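Local coordinates for protein chitinase A (Cycas revoluta, PDB 4MNK) that probably hydrolyses chitin as a family 18 glycoside hydrolase, and is caught here with N-acetylglucosamine oligosaccharide bound, at residues A4-A12 against I23-A34; L240-K248 against A259-S270. All blocks are in the same frame, centred on the assembly; numbering follows the deposited sequence.

Contact 1: residues A4-A12 against I23-A34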
# COMPACT_ATOMS: atom_id res chain seq x y z
N ALA A 4 6.62 -16.41 2.49
CA ALA A 4 5.55 -15.93 1.56
C ALA A 4 4.61 -14.95 2.26
O ALA A 4 3.67 -15.36 2.96
CB ALA A 4 4.78 -17.11 0.99
N LEU A 5 4.86 -13.66 2.07
CA LEU A 5 4.10 -12.61 2.73
C LEU A 5 2.83 -12.30 1.95
O LEU A 5 2.88 -11.98 0.76
CB LEU A 5 4.96 -11.35 2.89
CG LEU A 5 6.25 -11.53 3.71
CD1 LEU A 5 7.24 -10.41 3.42
CD2 LEU A 5 5.96 -11.61 5.20
N LYS A 6 1.69 -12.44 2.62
CA LYS A 6 0.38 -12.15 2.03
C LYS A 6 -0.23 -11.04 2.87
O LYS A 6 -0.75 -11.28 3.96
CB LYS A 6 -0.50 -13.40 2.03
CG LYS A 6 0.11 -14.58 1.28
CD LYS A 6 -0.78 -15.81 1.37
CE LYS A 6 -0.24 -16.94 0.51
NZ LYS A 6 -0.99 -18.21 0.71
N VAL A 7 -0.14 -9.81 2.37
CA VAL A 7 -0.36 -8.62 3.18
C VAL A 7 -1.64 -7.89 2.77
O VAL A 7 -1.93 -7.76 1.58
CB VAL A 7 0.86 -7.68 3.11
CG1 VAL A 7 0.65 -6.44 3.95
CG2 VAL A 7 2.12 -8.40 3.58
N GLY A 8 -2.40 -7.42 3.75
CA GLY A 8 -3.60 -6.63 3.49
C GLY A 8 -3.68 -5.41 4.38
O GLY A 8 -3.34 -5.48 5.56
N PHE A 9 -4.12 -4.29 3.80
CA PHE A 9 -4.32 -3.06 4.55
C PHE A 9 -5.80 -2.82 4.82
O PHE A 9 -6.61 -2.85 3.89
CB PHE A 9 -3.78 -1.86 3.75
CG PHE A 9 -2.29 -1.72 3.79
CD1 PHE A 9 -1.48 -2.49 2.96
CD2 PHE A 9 -1.69 -0.81 4.66
CE1 PHE A 9 -0.10 -2.36 2.99
CE2 PHE A 9 -0.31 -0.67 4.70
CZ PHE A 9 0.49 -1.45 3.86
N TRP A 10 -6.14 -2.60 6.09
CA TRP A 10 -7.49 -2.23 6.48
C TRP A 10 -7.51 -0.78 6.95
O TRP A 10 -6.85 -0.44 7.93
CB TRP A 10 -8.02 -3.13 7.60
CG TRP A 10 -9.42 -2.76 8.01
CD1 TRP A 10 -10.57 -3.07 7.35
CD2 TRP A 10 -9.81 -1.97 9.14
NE1 TRP A 10 -11.65 -2.54 8.01
CE2 TRP A 10 -11.22 -1.86 9.11
CE3 TRP A 10 -9.10 -1.35 10.19
CZ2 TRP A 10 -11.94 -1.15 10.08
CZ3 TRP A 10 -9.82 -0.65 11.15
CH2 TRP A 10 -11.23 -0.56 11.09
N PRO A 11 -8.28 0.08 6.26
CA PRO A 11 -8.34 1.47 6.66
C PRO A 11 -9.46 1.73 7.66
O PRO A 11 -10.61 1.33 7.44
CB PRO A 11 -8.60 2.19 5.34
CG PRO A 11 -9.40 1.22 4.53
CD PRO A 11 -9.09 -0.17 5.05
N ALA A 12 -9.12 2.41 8.75
CA ALA A 12 -10.06 2.68 9.83
C ALA A 12 -11.32 3.44 9.41
O ALA A 12 -12.37 3.30 10.04
CB ALA A 12 -9.37 3.38 10.98
N ILE A 23 -12.96 -9.04 7.52
CA ILE A 23 -11.74 -9.42 6.81
C ILE A 23 -11.58 -10.94 6.83
O ILE A 23 -11.65 -11.56 7.89
CB ILE A 23 -10.48 -8.79 7.45
CG1 ILE A 23 -10.58 -7.26 7.48
CG2 ILE A 23 -9.21 -9.24 6.71
CD1 ILE A 23 -9.55 -6.58 8.38
N ASN A 24 -11.37 -11.53 5.66
CA ASN A 24 -11.05 -12.95 5.62
C ASN A 24 -9.57 -13.16 5.92
O ASN A 24 -8.75 -13.27 5.00
CB ASN A 24 -11.45 -13.60 4.29
CG ASN A 24 -11.32 -15.11 4.32
OD1 ASN A 24 -10.73 -15.68 5.24
ND2 ASN A 24 -11.88 -15.78 3.32
N SER A 25 -9.23 -13.21 7.20
CA SER A 25 -7.82 -13.27 7.60
C SER A 25 -7.14 -14.61 7.29
O SER A 25 -5.92 -14.73 7.45
CB SER A 25 -7.66 -12.90 9.08
OG SER A 25 -8.56 -13.64 9.87
N ARG A 26 -7.91 -15.60 6.84
CA ARG A 26 -7.35 -16.87 6.36
C ARG A 26 -6.48 -16.67 5.12
O ARG A 26 -5.62 -17.49 4.82
CB ARG A 26 -8.46 -17.86 6.03
CG ARG A 26 -9.26 -18.35 7.23
CD ARG A 26 -10.44 -19.21 6.80
NE ARG A 26 -11.50 -18.43 6.16
CZ ARG A 26 -12.51 -17.85 6.80
NH1 ARG A 26 -12.63 -17.96 8.12
NH2 ARG A 26 -13.42 -17.16 6.12
N LEU A 27 -6.71 -15.57 4.41
CA LEU A 27 -6.06 -15.30 3.13
C LEU A 27 -4.81 -14.43 3.27
O LEU A 27 -4.19 -14.04 2.28
CB LEU A 27 -7.06 -14.66 2.16
CG LEU A 27 -8.36 -15.46 1.95
CD1 LEU A 27 -9.32 -14.69 1.06
CD2 LEU A 27 -8.08 -16.84 1.38
N PHE A 28 -4.42 -14.16 4.52
CA PHE A 28 -3.31 -13.25 4.80
C PHE A 28 -2.36 -13.81 5.84
O PHE A 28 -2.73 -14.65 6.65
CB PHE A 28 -3.85 -11.90 5.29
CG PHE A 28 -4.72 -11.20 4.29
CD1 PHE A 28 -4.15 -10.43 3.29
CD2 PHE A 28 -6.11 -11.33 4.33
CE1 PHE A 28 -4.95 -9.79 2.35
CE2 PHE A 28 -6.91 -10.70 3.39
CZ PHE A 28 -6.33 -9.92 2.40
N THR A 29 -1.11 -13.33 5.79
CA THR A 29 -0.13 -13.58 6.84
C THR A 29 0.01 -12.35 7.74
O THR A 29 0.35 -12.47 8.91
CB THR A 29 1.25 -13.95 6.26
OG1 THR A 29 1.73 -12.87 5.45
CG2 THR A 29 1.17 -15.22 5.42
N HIS A 30 -0.23 -11.17 7.17
CA HIS A 30 -0.08 -9.90 7.89
C HIS A 30 -1.18 -8.93 7.50
O HIS A 30 -1.49 -8.77 6.31
CB HIS A 30 1.29 -9.27 7.61
CG HIS A 30 2.44 -10.11 8.07
ND1 HIS A 30 2.88 -11.21 7.37
CD2 HIS A 30 3.22 -10.03 9.17
CE1 HIS A 30 3.89 -11.77 8.01
NE2 HIS A 30 4.12 -11.07 9.11
N LEU A 31 -1.78 -8.30 8.51
CA LEU A 31 -2.82 -7.31 8.29
C LEU A 31 -2.45 -6.00 8.96
O LEU A 31 -2.04 -5.98 10.12
CB LEU A 31 -4.17 -7.81 8.80
CG LEU A 31 -4.81 -8.91 7.95
CD1 LEU A 31 -5.91 -9.61 8.74
CD2 LEU A 31 -5.34 -8.36 6.63
N TYR A 32 -2.58 -4.91 8.21
CA TYR A 32 -2.20 -3.59 8.68
C TYR A 32 -3.43 -2.77 9.04
O TYR A 32 -4.44 -2.79 8.33
CB TYR A 32 -1.44 -2.83 7.59
CG TYR A 32 -0.01 -3.25 7.31
CD1 TYR A 32 0.33 -4.57 7.00
CD2 TYR A 32 1.00 -2.29 7.29
CE1 TYR A 32 1.65 -4.92 6.72
CE2 TYR A 32 2.30 -2.64 6.99
CZ TYR A 32 2.62 -3.94 6.71
OH TYR A 32 3.93 -4.26 6.41
N TYR A 33 -3.32 -2.04 10.14
CA TYR A 33 -4.28 -1.01 10.53
C TYR A 33 -3.78 0.32 9.99
O TYR A 33 -2.66 0.74 10.31
CB TYR A 33 -4.38 -0.97 12.06
CG TYR A 33 -5.40 -0.01 12.63
CD1 TYR A 33 -6.59 -0.49 13.18
CD2 TYR A 33 -5.17 1.37 12.65
CE1 TYR A 33 -7.53 0.38 13.72
CE2 TYR A 33 -6.12 2.24 13.19
CZ TYR A 33 -7.29 1.73 13.72
OH TYR A 33 -8.23 2.58 14.27
N ALA A 34 -4.60 0.99 9.18
CA ALA A 34 -4.24 2.27 8.57
C ALA A 34 -5.26 3.34 8.97
O ALA A 34 -6.44 3.18 8.68
CB ALA A 34 -4.19 2.12 7.05

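Contact 2: residues L240-K248 against A259-S270. With NAG (2-acetamido-2-deoxy-beta-D-glucopyranose), chain B.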
# COMPACT_ATOMS: atom_id res chain seq x y z
N LEU A 240 -6.96 -2.83 -4.85
CA LEU A 240 -8.31 -3.39 -4.83
C LEU A 240 -9.33 -2.34 -5.26
O LEU A 240 -10.53 -2.45 -4.99
CB LEU A 240 -8.64 -3.98 -3.46
CG LEU A 240 -7.87 -5.25 -3.11
CD1 LEU A 240 -8.19 -5.70 -1.70
CD2 LEU A 240 -8.16 -6.37 -4.11
N PHE A 241 -8.84 -1.32 -5.95
CA PHE A 241 -9.65 -0.28 -6.55
C PHE A 241 -9.17 -0.04 -7.97
O PHE A 241 -8.04 -0.40 -8.31
CB PHE A 241 -9.54 1.02 -5.74
CG PHE A 241 -8.17 1.66 -5.79
CD1 PHE A 241 -7.17 1.26 -4.92
CD2 PHE A 241 -7.89 2.64 -6.74
CE1 PHE A 241 -5.90 1.84 -4.98
CE2 PHE A 241 -6.62 3.22 -6.80
CZ PHE A 241 -5.63 2.81 -5.92
N GLY A 242 -10.02 0.56 -8.78
CA GLY A 242 -9.67 0.97 -10.13
C GLY A 242 -9.71 2.47 -10.27
O GLY A 242 -10.29 3.16 -9.43
N ARG A 243 -9.09 2.97 -11.33
CA ARG A 243 -9.16 4.38 -11.68
C ARG A 243 -10.15 4.56 -12.82
O ARG A 243 -10.13 3.80 -13.80
CB ARG A 243 -7.78 4.92 -12.07
CG ARG A 243 -6.80 5.04 -10.91
CD ARG A 243 -7.07 6.29 -10.10
NE ARG A 243 -6.30 6.31 -8.86
CZ ARG A 243 -6.58 7.10 -7.82
NH1 ARG A 243 -7.61 7.94 -7.88
NH2 ARG A 243 -5.84 7.05 -6.73
N SER A 244 -11.01 5.56 -12.69
CA SER A 244 -12.10 5.76 -13.64
C SER A 244 -12.03 7.09 -14.36
O SER A 244 -11.52 8.08 -13.82
CB SER A 244 -13.44 5.63 -12.92
OG SER A 244 -13.59 6.69 -11.98
N TRP A 245 -12.57 7.09 -15.57
CA TRP A 245 -12.64 8.26 -16.43
C TRP A 245 -14.05 8.39 -16.98
O TRP A 245 -14.80 7.41 -17.05
CB TRP A 245 -11.74 8.07 -17.65
CG TRP A 245 -10.26 8.21 -17.48
CD1 TRP A 245 -9.50 9.31 -17.76
CD2 TRP A 245 -9.34 7.18 -17.08
NE1 TRP A 245 -8.18 9.05 -17.54
CE2 TRP A 245 -8.05 7.75 -17.11
CE3 TRP A 245 -9.48 5.85 -16.67
CZ2 TRP A 245 -6.90 7.03 -16.77
CZ3 TRP A 245 -8.34 5.14 -16.31
CH2 TRP A 245 -7.07 5.73 -16.37
N LEU A 246 -14.40 9.61 -17.40
CA LEU A 246 -15.55 9.83 -18.26
C LEU A 246 -15.05 9.91 -19.70
O LEU A 246 -14.12 10.67 -19.99
CB LEU A 246 -16.29 11.11 -17.88
CG LEU A 246 -16.90 11.16 -16.47
CD1 LEU A 246 -17.54 12.52 -16.22
CD2 LEU A 246 -17.92 10.05 -16.26
N LEU A 247 -15.65 9.11 -20.58
CA LEU A 247 -15.23 9.05 -21.98
C LEU A 247 -15.71 10.26 -22.77
O LEU A 247 -16.82 10.75 -22.55
CB LEU A 247 -15.75 7.77 -22.64
CG LEU A 247 -15.22 6.44 -22.09
CD1 LEU A 247 -16.02 5.28 -22.66
CD2 LEU A 247 -13.74 6.26 -22.39
N LYS A 248 -14.86 10.73 -23.67
CA LYS A 248 -15.24 11.81 -24.58
C LYS A 248 -16.29 11.32 -25.58
O LYS A 248 -17.25 12.04 -25.88
CB LYS A 248 -14.01 12.36 -25.32
CG LYS A 248 -14.28 13.66 -26.09
CD LYS A 248 -12.99 14.27 -26.64
CE LYS A 248 -12.26 15.10 -25.60
NZ LYS A 248 -10.99 15.68 -26.14
N ALA A 259 -10.63 11.07 -22.95
CA ALA A 259 -11.45 11.25 -21.75
C ALA A 259 -11.62 12.72 -21.37
O ALA A 259 -10.83 13.58 -21.81
CB ALA A 259 -10.84 10.47 -20.59
N VAL A 260 -12.63 13.01 -20.57
CA VAL A 260 -12.99 14.40 -20.22
C VAL A 260 -12.97 14.71 -18.71
O VAL A 260 -13.37 15.80 -18.29
CB VAL A 260 -14.35 14.83 -20.84
CG1 VAL A 260 -14.24 14.93 -22.35
CG2 VAL A 260 -15.47 13.86 -20.44
N GLY A 261 -12.52 13.76 -17.91
CA GLY A 261 -12.42 13.95 -16.46
C GLY A 261 -12.61 12.68 -15.67
O GLY A 261 -12.67 11.58 -16.23
N ALA A 262 -12.70 12.83 -14.35
CA ALA A 262 -12.83 11.71 -13.43
C ALA A 262 -14.20 11.05 -13.51
O ALA A 262 -15.23 11.73 -13.55
CB ALA A 262 -12.56 12.17 -12.00
N GLY A 263 -14.20 9.72 -13.55
CA GLY A 263 -15.43 8.96 -13.41
C GLY A 263 -15.77 8.82 -11.93
O GLY A 263 -15.14 9.45 -11.08
N PRO A 264 -16.79 8.00 -11.61
CA PRO A 264 -17.12 7.76 -10.21
C PRO A 264 -16.07 6.88 -9.54
O PRO A 264 -15.46 6.06 -10.22
CB PRO A 264 -18.46 7.02 -10.29
CG PRO A 264 -18.42 6.33 -11.62
CD PRO A 264 -17.64 7.22 -12.53
N VAL A 265 -15.79 7.05 -8.25
CA VAL A 265 -16.25 8.17 -7.43
C VAL A 265 -15.02 9.06 -7.26
O VAL A 265 -14.03 8.65 -6.65
CB VAL A 265 -16.75 7.69 -6.05
CG1 VAL A 265 -17.04 8.87 -5.12
CG2 VAL A 265 -17.98 6.80 -6.20
N ASP A 266 -15.09 10.26 -7.82
CA ASP A 266 -13.94 11.17 -7.89
C ASP A 266 -12.68 10.46 -8.44
O ASP A 266 -11.57 10.68 -7.96
CB ASP A 266 -13.67 11.82 -6.52
CG ASP A 266 -12.85 13.10 -6.62
OD1 ASP A 266 -12.67 13.62 -7.74
OD2 ASP A 266 -12.38 13.58 -5.57
N GLY A 267 -12.89 9.60 -9.43
CA GLY A 267 -11.79 8.94 -10.13
C GLY A 267 -11.35 7.59 -9.61
O GLY A 267 -10.42 6.99 -10.16
N ALA A 268 -12.00 7.09 -8.56
CA ALA A 268 -11.66 5.79 -7.98
C ALA A 268 -12.90 4.97 -7.62
O ALA A 268 -13.85 5.49 -7.04
CB ALA A 268 -10.77 5.96 -6.77
N LEU A 269 -12.84 3.68 -7.94
CA LEU A 269 -13.96 2.78 -7.71
C LEU A 269 -13.45 1.47 -7.11
O LEU A 269 -12.51 0.88 -7.64
CB LEU A 269 -14.67 2.50 -9.03
CG LEU A 269 -16.14 2.07 -8.96
CD1 LEU A 269 -16.96 3.12 -8.21
CD2 LEU A 269 -16.70 1.84 -10.35
N SER A 270 -14.05 1.04 -6.01
CA SER A 270 -13.64 -0.21 -5.34
C SER A 270 -13.90 -1.40 -6.26
O SER A 270 -14.80 -1.35 -7.11
CB SER A 270 -14.40 -0.40 -4.03
OG SER A 270 -15.74 -0.77 -4.28
C1 NAG B . -6.32 6.38 0.04
C2 NAG B . -7.77 6.07 -0.32
C3 NAG B . -8.70 7.13 0.26
C4 NAG B . -8.44 7.39 1.74
C5 NAG B . -6.94 7.48 2.07
C6 NAG B . -6.68 7.42 3.57
C7 NAG B . -8.13 4.81 -2.38
C8 NAG B . -8.29 4.88 -3.87
N2 NAG B . -7.94 5.97 -1.76
O3 NAG B . -10.04 6.70 0.08
O4 NAG B . -9.05 8.62 2.11
O5 NAG B . -6.20 6.44 1.45
O6 NAG B . -7.02 6.15 4.08
O7 NAG B . -8.19 3.72 -1.80
O HOH W 1 -9.12 8.22 -12.36

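Contact 1: residues A4-A12 against I23-A34
F9 and Y32, on neighbouring parallel strands of the TIM barrel of family 18, lie side by side on one face of the sheet. Packing is tight here: F9 CE2 comes to 3.3 Å from Y32 CD2, with the ring planes at 36°, and Y32 CB makes a CH-pi contact over the F9 face. V7 CG1 reaches Y32 CE1 at 3.3 Å, while the Y32 hydroxyl bonds to T157 and N188 of other barrel strands. A leucine here would probably leave T157 and N188 without their shared hydroxyl partner and V7 CG1 without the ring it packs on. On the reverse of the sheet, Y33 CE1 meets W10 CZ3 at its edge, 3.6 Å away, and the I23 side chain crosses that of W10 at about a right angle, against helix 52-63. Packing thins toward the N-terminal end, where A4, K6 and T29 are at least partly exposed and polar bonds take over. Turned between its own N and C (chi1 60°), T29 OG1 accepts from K6 N at 2.9 Å and is hydrogen-bonded to H30 ND1. K6 O takes two donors: T29 N in the carbonyl plane at 2.8 Å, and H30 N above that plane at 3.3 Å.

Contact 2: residues L240-K248 against A259-S270
S244 turns its hydroxyl to the loop at P264, and OG donates to P264 O over only 2.6 Å, coming from above the carbonyl plane. The torsion responsible, chi1 65°, sets OG between the backbone N and carbonyl carbon and brings it beside the G263 backbone; a side chain on G263 would clash with this oxygen. F241 adopts a similar rotation (chi1 67°), which presents one face of its ring to the bound sugar: the acetyl methyl C8 of NAG sits 3.6 Å above the ring plane, over its centre. The same NAG is hydrogen-bonded to W328 and Q332. F241 and S244 belong to strand 241-247, which pairs antiparallel with A268-S270 and runs from the barrel into the alpha+beta insertion domain of class V chitinases; the pairing is interrupted where the returning chain loops out, through a cis peptide before V265 and a type I' turn from V265 to A268. R243 bends at chi2 (-80°), laying CD 3.4 Å from G267 O while NE makes a salt bridge to D193. A water bridges S244 O and G267 O. Farther along, the W245 indole touches A259 CB through CD1 at 3.3 Å, and its NE1 bonds to E199 O. On the other side of the strand, L246 CG lies 3.4 Å from A262 O, and L246 CB meets V260 CG2 at 3.8 Å.

Overall arrangement
From the N terminus, the chain runs up strand 5-11, passes through a connection without alpha helix or strand and enters the second barrel strand, so contact 1 closes the first short loop of the protein. The chain then builds the following barrel strands and helices before contact 2 opens, where strand 234-247 extends past the barrel and A259-S270 folds back along it after another irregular loop. The two contacts follow in series, neither nested nor crossing. The centres of contact 1 and contact 2 are about 26 Å apart. Strand 324-328 connects them, pairing with both 5-11 and 234-247. Both border glycan: P11 lies near one NAG, while F241, R243 and A268 line the pocket.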